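Local structure of putative TetR-family transcriptional regulator (Streptomyces coelicolor, 2HXO) at the interface of chains A and B. The protein probably binds cis-regulatory DNA through an N-terminal helix-turn-helix domain as a dimeric TetR-family regulator that controls transcription. Numbering follows the deposited sequence. Chains: chain A/B, Putative TetR-family transcriptional regulator.

The interface of chains A and B. Residues chain A 191, 201-202, 205; chain B 129, 133, 146-147, 150.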
ATOM      1  N   TRP A 191       0.286  21.639  -9.380  1.00 57.17           N
ATOM      2  CA  TRP A 191       0.711  22.018  -8.031  1.00 57.25           C
ATOM      3  C   TRP A 191       1.313  23.414  -8.019  1.00 57.76           C
ATOM      4  O   TRP A 191       1.124  24.173  -7.068  1.00 57.10           O
ATOM      5  CB  TRP A 191       1.724  21.002  -7.482  1.00 56.09           C
ATOM      6  CG  TRP A 191       1.082  19.736  -6.988  1.00 55.89           C
ATOM      7  CD1 TRP A 191      -0.202  19.328  -7.218  1.00 54.55           C
ATOM      8  CD2 TRP A 191       1.689  18.712  -6.186  1.00 55.81           C
ATOM      9  NE1 TRP A 191      -0.433  18.122  -6.611  1.00 56.02           N
ATOM     10  CE2 TRP A 191       0.707  17.716  -5.969  1.00 55.86           C
ATOM     11  CE3 TRP A 191       2.965  18.537  -5.628  1.00 55.62           C
ATOM     12  CZ2 TRP A 191       0.959  16.559  -5.216  1.00 55.73           C
ATOM     13  CZ3 TRP A 191       3.217  17.379  -4.876  1.00 55.65           C
ATOM     14  CH2 TRP A 191       2.216  16.409  -4.680  1.00 55.86           C
ATOM     15  N   PHE A 201       5.420  24.639   1.287  1.00 48.16           N
ATOM     16  CA  PHE A 201       6.214  23.435   1.066  1.00 46.77           C
ATOM     17  C   PHE A 201       6.003  22.849  -0.322  1.00 46.73           C
ATOM     18  O   PHE A 201       6.953  22.651  -1.078  1.00 47.09           O
ATOM     19  CB  PHE A 201       5.867  22.362   2.100  1.00 46.90           C
ATOM     20  CG  PHE A 201       6.553  21.048   1.844  1.00 47.89           C
ATOM     21  CD1 PHE A 201       7.863  20.837   2.269  1.00 47.92           C
ATOM     22  CD2 PHE A 201       5.924  20.059   1.089  1.00 46.57           C
ATOM     23  CE1 PHE A 201       8.541  19.669   1.942  1.00 47.69           C
ATOM     24  CE2 PHE A 201       6.589  18.891   0.757  1.00 47.60           C
ATOM     25  CZ  PHE A 201       7.901  18.692   1.181  1.00 47.85           C
ATOM     26  N   THR A 202       4.748  22.551  -0.636  1.00 47.36           N
ATOM     27  CA  THR A 202       4.386  21.960  -1.918  1.00 48.32           C
ATOM     28  C   THR A 202       4.896  22.819  -3.065  1.00 50.07           C
ATOM     29  O   THR A 202       5.376  22.303  -4.074  1.00 49.90           O
ATOM     30  CB  THR A 202       2.847  21.789  -2.045  1.00 47.67           C
ATOM     31  OG1 THR A 202       2.346  21.069  -0.908  1.00 46.42           O
ATOM     32  CG2 THR A 202       2.495  21.018  -3.302  1.00 45.94           C
ATOM     33  N   VAL A 205       8.698  22.417  -3.637  1.00 58.62           N
ATOM     34  CA  VAL A 205       9.122  21.166  -4.259  1.00 59.33           C
ATOM     35  C   VAL A 205       8.364  20.850  -5.544  1.00 59.63           C
ATOM     36  O   VAL A 205       8.731  19.938  -6.278  1.00 59.46           O
ATOM     37  CB  VAL A 205       8.924  19.983  -3.274  1.00 60.09           C
ATOM     38  CG1 VAL A 205       9.563  18.720  -3.823  1.00 61.28           C
ATOM     39  CG2 VAL A 205       9.515  20.335  -1.922  1.00 60.81           C
TER
ATOM     40  N   PHE B 129       0.487  16.100   1.389  1.00 39.22           N
ATOM     41  CA  PHE B 129       1.884  16.385   1.120  1.00 40.51           C
ATOM     42  C   PHE B 129       2.336  17.654   1.844  1.00 40.04           C
ATOM     43  O   PHE B 129       3.466  17.720   2.325  1.00 40.12           O
ATOM     44  CB  PHE B 129       2.089  16.524  -0.389  1.00 42.79           C
ATOM     45  CG  PHE B 129       3.468  16.175  -0.847  1.00 45.61           C
ATOM     46  CD1 PHE B 129       3.956  14.880  -0.693  1.00 45.87           C
ATOM     47  CD2 PHE B 129       4.288  17.138  -1.425  1.00 47.05           C
ATOM     48  CE1 PHE B 129       5.243  14.545  -1.110  1.00 47.17           C
ATOM     49  CE2 PHE B 129       5.589  16.810  -1.850  1.00 47.75           C
ATOM     50  CZ  PHE B 129       6.062  15.515  -1.690  1.00 46.67           C
ATOM     51  N   GLY B 133       5.226  17.505   4.586  1.00 38.94           N
ATOM     52  CA  GLY B 133       6.389  18.298   4.224  1.00 38.85           C
ATOM     53  C   GLY B 133       6.827  19.350   5.231  1.00 39.57           C
ATOM     54  O   GLY B 133       8.014  19.458   5.543  1.00 40.05           O
ATOM     55  N   TRP B 146      13.465  16.834   0.710  1.00 47.12           N
ATOM     56  CA  TRP B 146      12.102  17.138   1.138  1.00 45.89           C
ATOM     57  C   TRP B 146      11.041  16.282   0.459  1.00 45.38           C
ATOM     58  O   TRP B 146      10.118  15.788   1.105  1.00 45.14           O
ATOM     59  CB  TRP B 146      11.798  18.611   0.892  1.00 46.50           C
ATOM     60  CG  TRP B 146      12.514  19.509   1.840  1.00 48.51           C
ATOM     61  CD1 TRP B 146      13.186  19.138   2.967  1.00 48.80           C
ATOM     62  CD2 TRP B 146      12.575  20.936   1.786  1.00 49.95           C
ATOM     63  NE1 TRP B 146      13.658  20.245   3.622  1.00 49.83           N
ATOM     64  CE2 TRP B 146      13.298  21.364   2.919  1.00 50.73           C
ATOM     65  CE3 TRP B 146      12.087  21.898   0.888  1.00 51.39           C
ATOM     66  CZ2 TRP B 146      13.547  22.717   3.185  1.00 51.62           C
ATOM     67  CZ3 TRP B 146      12.335  23.244   1.152  1.00 52.04           C
ATOM     68  CH2 TRP B 146      13.060  23.639   2.293  1.00 51.60           C
ATOM     69  N   PHE B 147      11.178  16.108  -0.848  1.00 44.66           N
ATOM     70  CA  PHE B 147      10.220  15.336  -1.622  1.00 44.09           C
ATOM     71  C   PHE B 147      10.333  13.857  -1.287  1.00 42.86           C
ATOM     72  O   PHE B 147       9.339  13.162  -1.086  1.00 43.62           O
ATOM     73  CB  PHE B 147      10.494  15.558  -3.116  1.00 45.70           C
ATOM     74  CG  PHE B 147       9.470  14.960  -4.012  1.00 47.49           C
ATOM     75  CD1 PHE B 147       8.222  15.552  -4.143  1.00 49.03           C
ATOM     76  CD2 PHE B 147       9.716  13.764  -4.664  1.00 48.42           C
ATOM     77  CE1 PHE B 147       7.225  14.953  -4.911  1.00 50.25           C
ATOM     78  CE2 PHE B 147       8.726  13.160  -5.432  1.00 49.01           C
ATOM     79  CZ  PHE B 147       7.481  13.749  -5.555  1.00 48.32           C
ATOM     80  N   SER B 150       9.085  13.087   2.262  1.00 40.12           N
ATOM     81  CA  SER B 150       7.637  13.227   2.327  1.00 40.07           C
ATOM     82  C   SER B 150       6.907  12.105   1.619  1.00 40.26           C
ATOM     83  O   SER B 150       5.901  11.584   2.133  1.00 39.79           O
ATOM     84  CB  SER B 150       7.222  14.579   1.768  1.00 40.85           C
ATOM     85  OG  SER B 150       7.688  15.603   2.639  1.00 44.48           O
TER
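The ring of A:Phe201 lies between B:Gly133 on one face and its own chain's A:Val205 on the other. CA of B:Gly133 stands over the centre of the first face, 3.2 Å above the ring plane, a CH-pi contact. On the opposite face CG2 of A:Val205 sits toward the rim, one helical turn further along helix 200-205. At the ring's edge, in its plane, are CD2 of B:Phe129 and the backbone O of B:Trp146. The two phenyl rings meet edge to face, their planes 58° apart, with CE2 of A:Phe201 3.5 Å from CE2 of B:Phe129. B:Phe129 is shared: its CD2 side also meets the six-membered part of the A:Trp191 indole, whose CZ3 comes within 3.6 Å of B:Phe129 CD2, the two side chains crossing at about a right angle. Within chain A, the methyl CG2 of A:Thr202 covers one face of that indole near the rim, packing helix 200-205 against the end of helix 182-191. A:Phe201 holds CG anti to its backbone N (chi1 174°) and beside the carbonyl carbon, and the ring thereby reaches out toward B helices 124-138 and 146-167 while one face stays against A:Val205. Beside the ring, on helix 146-167, CB of B:Trp146 lies 3.6 Å from CE1 of A:Phe201, while the B:Trp146 indole points back past the phenyl in the opposite direction. The branches of A:Val205 divide their contacts: CG2 faces B:Trp146, and CG1 packs 3.4 Å from CB of B:Phe147 and also comes close to ring atom CD1. The patch is part of a two-fold symmetric interface between the ligand-binding-type C-terminal domains, the usual dimerisation region of TetR regulators, and recurs with the chains exchanged. B:Ser150 OG, beside CZ of A:Phe201, donates a hydrogen bond of 2.9 Å to the backbone O of B:Trp146, the donor lying 19° off the carbonyl plane.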